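Local coordinates for protein EscN (PDB 2OBL) that belongs to the ATP synthase alpha/beta family of P-loop NTPases and is the EscN component of a bacterial type III secretion system, at residues I5-A10 and T149-Y154; G75-S80 and Y219-E224. The protein carries 1 engineered substitution. All blocks are in the same frame, centred on the assembly; numbering follows the deposited sequence.

Interaction 1 of 2, residues I5-A10 and T149-Y154; sequences IRVGDA and TTIAEY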
loop_
_atom_site.group_PDB
_atom_site.type_symbol
_atom_site.label_atom_id
_atom_site.label_comp_id
_atom_site.label_asym_id
_atom_site.label_seq_id
_atom_site.Cartn_x
_atom_site.Cartn_y
_atom_site.Cartn_z
ATOM N N ILE A 5 -17.232 17.938 -4.031
ATOM C CA ILE A 5 -16.115 18.607 -3.360
ATOM C C ILE A 5 -15.456 19.578 -4.320
ATOM O O ILE A 5 -15.670 19.498 -5.535
ATOM C CB ILE A 5 -15.035 17.617 -2.845
ATOM C CG1 ILE A 5 -14.420 16.841 -4.013
ATOM C CG2 ILE A 5 -15.598 16.698 -1.774
ATOM C CD1 ILE A 5 -13.164 16.063 -3.630
ATOM N N ARG A 6 -14.667 20.501 -3.775
ATOM C CA ARG A 6 -13.961 21.473 -4.599
ATOM C C ARG A 6 -12.515 21.051 -4.733
ATOM O O ARG A 6 -11.846 20.735 -3.742
ATOM C CB ARG A 6 -14.037 22.887 -4.010
ATOM C CG ARG A 6 -15.453 23.431 -3.880
ATOM C CD ARG A 6 -15.457 24.887 -3.464
ATOM N NE ARG A 6 -15.046 25.767 -4.556
ATOM C CZ ARG A 6 -15.733 25.947 -5.681
ATOM N NH1 ARG A 6 -16.879 25.302 -5.880
ATOM N NH2 ARG A 6 -15.272 26.774 -6.613
ATOM N N VAL A 7 -12.030 21.047 -5.965
ATOM C CA VAL A 7 -10.678 20.593 -6.232
ATOM C C VAL A 7 -9.898 21.606 -7.049
ATOM O O VAL A 7 -10.471 22.568 -7.567
ATOM C CB VAL A 7 -10.669 19.221 -6.938
ATOM C CG1 VAL A 7 -11.238 18.149 -6.014
ATOM C CG2 VAL A 7 -11.445 19.272 -8.264
ATOM N N GLY A 8 -8.591 21.382 -7.156
ATOM C CA GLY A 8 -7.697 22.228 -7.938
ATOM C C GLY A 8 -6.256 21.916 -7.606
ATOM O O GLY A 8 -5.972 21.186 -6.654
ATOM N N ASP A 9 -5.327 22.477 -8.371
ATOM C CA ASP A 9 -3.916 22.238 -8.091
ATOM C C ASP A 9 -3.527 22.692 -6.679
ATOM O O ASP A 9 -2.598 22.142 -6.087
ATOM C CB ASP A 9 -3.022 22.936 -9.117
ATOM C CG ASP A 9 -3.089 22.306 -10.492
ATOM O OD1 ASP A 9 -3.664 21.205 -10.655
ATOM O OD2 ASP A 9 -2.547 22.925 -11.426
ATOM N N ALA A 10 -4.241 23.682 -6.138
ATOM C CA ALA A 10 -3.888 24.277 -4.844
ATOM C C ALA A 10 -4.047 23.307 -3.676
ATOM O O ALA A 10 -3.680 23.621 -2.532
ATOM C CB ALA A 10 -4.693 25.574 -4.591
ATOM N N THR A 149 -10.164 9.488 -3.441
ATOM C CA THR A 149 -10.231 8.852 -4.750
ATOM C C THR A 149 -10.519 9.897 -5.837
ATOM O O THR A 149 -9.895 9.904 -6.900
ATOM C CB THR A 149 -11.240 7.680 -4.772
ATOM O OG1 THR A 149 -10.874 6.711 -3.775
ATOM C CG2 THR A 149 -11.243 6.980 -6.158
ATOM N N THR A 150 -11.447 10.789 -5.541
ATOM C CA THR A 150 -11.842 11.850 -6.472
ATOM C C THR A 150 -10.681 12.799 -6.752
ATOM O O THR A 150 -10.456 13.205 -7.885
ATOM C CB THR A 150 -13.058 12.612 -5.929
ATOM O OG1 THR A 150 -14.169 11.702 -5.858
ATOM C CG2 THR A 150 -13.432 13.774 -6.870
ATOM N N ILE A 151 -9.938 13.149 -5.712
ATOM C CA ILE A 151 -8.772 14.003 -5.881
ATOM C C ILE A 151 -7.691 13.313 -6.731
ATOM O O ILE A 151 -7.057 13.943 -7.591
ATOM C CB ILE A 151 -8.220 14.467 -4.521
ATOM C CG1 ILE A 151 -9.208 15.439 -3.851
ATOM C CG2 ILE A 151 -6.860 15.136 -4.697
ATOM C CD1 ILE A 151 -8.909 15.682 -2.376
ATOM N N ALA A 152 -7.485 12.021 -6.497
ATOM C CA ALA A 152 -6.570 11.240 -7.313
ATOM C C ALA A 152 -6.978 11.275 -8.780
ATOM O O ALA A 152 -6.127 11.395 -9.654
ATOM C CB ALA A 152 -6.483 9.771 -6.806
ATOM N N GLU A 153 -8.280 11.173 -9.043
ATOM C CA GLU A 153 -8.793 11.249 -10.417
ATOM C C GLU A 153 -8.532 12.618 -11.036
ATOM O O GLU A 153 -8.177 12.721 -12.217
ATOM C CB GLU A 153 -10.285 10.912 -10.452
ATOM C CG GLU A 153 -10.591 9.454 -10.148
ATOM C CD GLU A 153 -12.056 9.205 -9.866
ATOM O OE1 GLU A 153 -12.764 10.163 -9.497
ATOM O OE2 GLU A 153 -12.496 8.044 -10.002
ATOM N N TYR A 154 -8.700 13.669 -10.242
ATOM C CA TYR A 154 -8.433 15.018 -10.732
ATOM C C TYR A 154 -6.983 15.138 -11.199
ATOM O O TYR A 154 -6.721 15.636 -12.295
ATOM C CB TYR A 154 -8.739 16.085 -9.678
ATOM C CG TYR A 154 -8.151 17.430 -10.052
ATOM C CD1 TYR A 154 -8.752 18.233 -11.024
ATOM C CD2 TYR A 154 -6.978 17.877 -9.465
ATOM C CE1 TYR A 154 -8.196 19.442 -11.384
ATOM C CE2 TYR A 154 -6.420 19.085 -9.816
ATOM C CZ TYR A 154 -7.027 19.861 -10.772
ATOM O OH TYR A 154 -6.446 21.065 -11.101
#
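I5 and V7, two residues apart on strand 5-7 and so facing the same way, lay their side chains on helix 149-154. The apolar part centres on I151: its CG1 takes I5 CD1 at 4.0 Å and V7 CG1 at the same distance. I5 CD1 also meets T150 CG2 tip to tip, a methyl that T150 can offer because its hydroxyl turns elsewhere, to R206 and to the helix carbonyl of F146. Beta-branched I5 and V7 suit an extended strand and put their methyls on the helix. V7 CG2 packs obliquely on Y154 CD1 at 4.0 Å.

The polar part lies at the far end of Y154, whose CG is anti to the backbone N (chi1 166°). The ring runs past V7 CG2, G8 CA lies 3.6 Å from Y154 OH, and the hydroxyl donates to D9 OD1 at 2.8 Å from above the carboxylate plane. G8 N lies over one face of the ring, toward its rim, 4.1 Å above the plane, and is buried without a polar partner.

Strand 4-7 pairs antiparallel with strand 34-37, and this two-stranded sheet rests against helix 138-156, whose A152 and E153 touch I215 of strand 214-222.

Interaction 2 of 2, residues G75-S80 and Y219-E224; sequences GIFAGS and YTVLLE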
loop_
_atom_site.group_PDB
_atom_site.type_symbol
_atom_site.label_atom_id
_atom_site.label_comp_id
_atom_site.label_asym_id
_atom_site.label_seq_id
_atom_site.Cartn_x
_atom_site.Cartn_y
_atom_site.Cartn_z
ATOM N N GLY A 75 -2.756 -4.366 -1.761
ATOM C CA GLY A 75 -3.110 -4.316 -0.345
ATOM C C GLY A 75 -1.877 -4.527 0.520
ATOM O O GLY A 75 -1.000 -5.319 0.172
ATOM N N ILE A 76 -1.800 -3.827 1.646
ATOM C CA ILE A 76 -0.781 -4.134 2.646
ATOM C C ILE A 76 -1.538 -4.553 3.906
ATOM O O ILE A 76 -2.334 -3.779 4.434
ATOM C CB ILE A 76 0.115 -2.918 2.967
ATOM C CG1 ILE A 76 0.914 -2.499 1.720
ATOM C CG2 ILE A 76 1.040 -3.246 4.168
ATOM C CD1 ILE A 76 1.786 -1.240 1.920
ATOM N N PHE A 77 -1.289 -5.787 4.348
ATOM C CA PHE A 77 -1.991 -6.402 5.477
ATOM C C PHE A 77 -1.024 -6.401 6.666
ATOM O O PHE A 77 0.079 -6.928 6.563
ATOM C CB PHE A 77 -2.381 -7.846 5.132
ATOM C CG PHE A 77 -3.453 -7.956 4.071
ATOM C CD1 PHE A 77 -4.765 -8.291 4.421
ATOM C CD2 PHE A 77 -3.161 -7.704 2.734
ATOM C CE1 PHE A 77 -5.763 -8.371 3.447
ATOM C CE2 PHE A 77 -4.160 -7.789 1.759
ATOM C CZ PHE A 77 -5.460 -8.112 2.123
ATOM N N ALA A 78 -1.430 -5.800 7.783
ATOM C CA ALA A 78 -0.531 -5.625 8.920
ATOM C C ALA A 78 -1.274 -5.470 10.241
ATOM O O ALA A 78 -2.271 -4.761 10.327
ATOM C CB ALA A 78 0.384 -4.425 8.692
ATOM N N GLY A 79 -0.768 -6.116 11.287
ATOM C CA GLY A 79 -1.285 -5.863 12.627
ATOM C C GLY A 79 -0.553 -4.689 13.261
ATOM O O GLY A 79 0.143 -3.938 12.569
ATOM N N SER A 80 -0.682 -4.560 14.584
ATOM C CA SER A 80 -0.004 -3.517 15.344
ATOM C C SER A 80 1.447 -3.854 15.606
ATOM O O SER A 80 1.808 -5.020 15.761
ATOM C CB SER A 80 -0.699 -3.308 16.695
ATOM O OG SER A 80 -2.007 -2.828 16.502
ATOM N N TYR A 219 -3.957 0.025 -0.494
ATOM C CA TYR A 219 -4.980 0.003 0.560
ATOM C C TYR A 219 -4.474 -0.814 1.734
ATOM O O TYR A 219 -4.074 -1.972 1.552
ATOM C CB TYR A 219 -6.268 -0.639 0.019
ATOM C CG TYR A 219 -6.807 0.035 -1.213
ATOM C CD1 TYR A 219 -7.659 1.134 -1.105
ATOM C CD2 TYR A 219 -6.450 -0.411 -2.493
ATOM C CE1 TYR A 219 -8.154 1.772 -2.230
ATOM C CE2 TYR A 219 -6.932 0.226 -3.634
ATOM C CZ TYR A 219 -7.790 1.311 -3.492
ATOM O OH TYR A 219 -8.262 1.935 -4.607
ATOM N N THR A 220 -4.477 -0.249 2.932
ATOM C CA THR A 220 -4.050 -1.071 4.084
ATOM C C THR A 220 -5.227 -1.754 4.759
ATOM O O THR A 220 -6.333 -1.216 4.830
ATOM C CB THR A 220 -3.240 -0.302 5.129
ATOM O OG1 THR A 220 -4.085 0.635 5.798
ATOM C CG2 THR A 220 -2.060 0.429 4.472
ATOM N N VAL A 221 -4.955 -2.953 5.258
ATOM C CA VAL A 221 -5.899 -3.769 5.986
ATOM C C VAL A 221 -5.259 -4.035 7.355
ATOM O O VAL A 221 -4.137 -4.556 7.447
ATOM C CB VAL A 221 -6.167 -5.100 5.265
ATOM C CG1 VAL A 221 -7.088 -6.002 6.129
ATOM C CG2 VAL A 221 -6.770 -4.842 3.863
ATOM N N LEU A 222 -5.966 -3.657 8.407
ATOM C CA LEU A 222 -5.396 -3.672 9.752
ATOM C C LEU A 222 -5.836 -4.959 10.388
ATOM O O LEU A 222 -7.041 -5.242 10.462
ATOM C CB LEU A 222 -5.906 -2.493 10.568
ATOM C CG LEU A 222 -5.629 -1.119 9.953
ATOM C CD1 LEU A 222 -5.888 -0.027 10.998
ATOM C CD2 LEU A 222 -4.205 -1.021 9.366
ATOM N N LEU A 223 -4.861 -5.752 10.818
ATOM C CA LEU A 223 -5.139 -7.071 11.355
ATOM C C LEU A 223 -5.256 -7.003 12.864
ATOM O O LEU A 223 -4.451 -6.356 13.531
ATOM C CB LEU A 223 -4.055 -8.058 10.937
ATOM C CG LEU A 223 -3.912 -8.267 9.430
ATOM C CD1 LEU A 223 -2.753 -9.217 9.131
ATOM C CD2 LEU A 223 -5.225 -8.784 8.825
ATOM N N GLU A 224 -6.283 -7.642 13.401
ATOM C CA GLU A 224 -6.463 -7.664 14.846
ATOM C C GLU A 224 -5.767 -8.896 15.429
ATOM O O GLU A 224 -5.621 -9.921 14.757
ATOM C CB GLU A 224 -7.956 -7.622 15.208
ATOM C CG GLU A 224 -8.675 -6.338 14.758
ATOM C CD GLU A 224 -8.277 -5.100 15.548
ATOM O OE1 GLU A 224 -7.475 -5.222 16.496
ATOM O OE2 GLU A 224 -8.778 -3.997 15.225
HETATM O O HOH W 1 -2.676 -6.504 15.673
HETATM O O HOH W 2 -4.284 -3.534 14.337
#
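F77 and V221 lie side by side on neighbouring parallel strands of the central sheet of a P-loop NTPase fold. The strand carrying F77 runs into the segment that A78 opens, consistent with a Walker A loop.

The tight part is the ladder from G75 to A78. I76 N bonds to Y219 O and I76 O receives V221 N, each at 2.9 Å; A78 N then meets V221 O nearly in line with the carbonyl. On the face shared by F77 and V221, V221 CG2 sits over the phenyl face toward its rim, a CH-pi contact 4.0 Å from the centroid, and V221 CB comes within 3.6 Å of F77 CD1. Beta-branched V221 suits a strand and offers methyls to the ring; G75 leaves room for F77 CE2. On the other face I76 and T220 meet helix 84-94, while T220 OG1 is held by D167. L223 extends the close packing: its N reaches A78 O at 2.8 Å, from above the carbonyl plane (50° out), and its side chain lies over the F77-A78 backbone, with L223 CD1 3.9 Å from A78 N.

The loose side follows. G79 CA keeps a CA-H...O contact with L223 O (3.3 Å), and at S80 the link is through water: one water accepts from S80 N and donates to L223 O, and a second donates to L223 O at 2.9 Å while also bonding S80 OG.

The centre of interaction 2 lies about 9 Å from the chain's centre and that of interaction 1 about 20 Å; both are mostly buried, and S80 and D9 are their exposed residues. Their centres are about 26 Å apart and they do not touch, yet strand 214-222 links them: it supplies one partner of interaction 2, and its earlier residue I215 touches the helix of interaction 1. The chemistry follows the place. Neighbouring strands within a sheet are joined by backbone hydrogen bonds, with side chains packing above and below, while the N-terminal strand meets its helix through side chains, mainly apolar, closed by a single phenol-carboxylate bond.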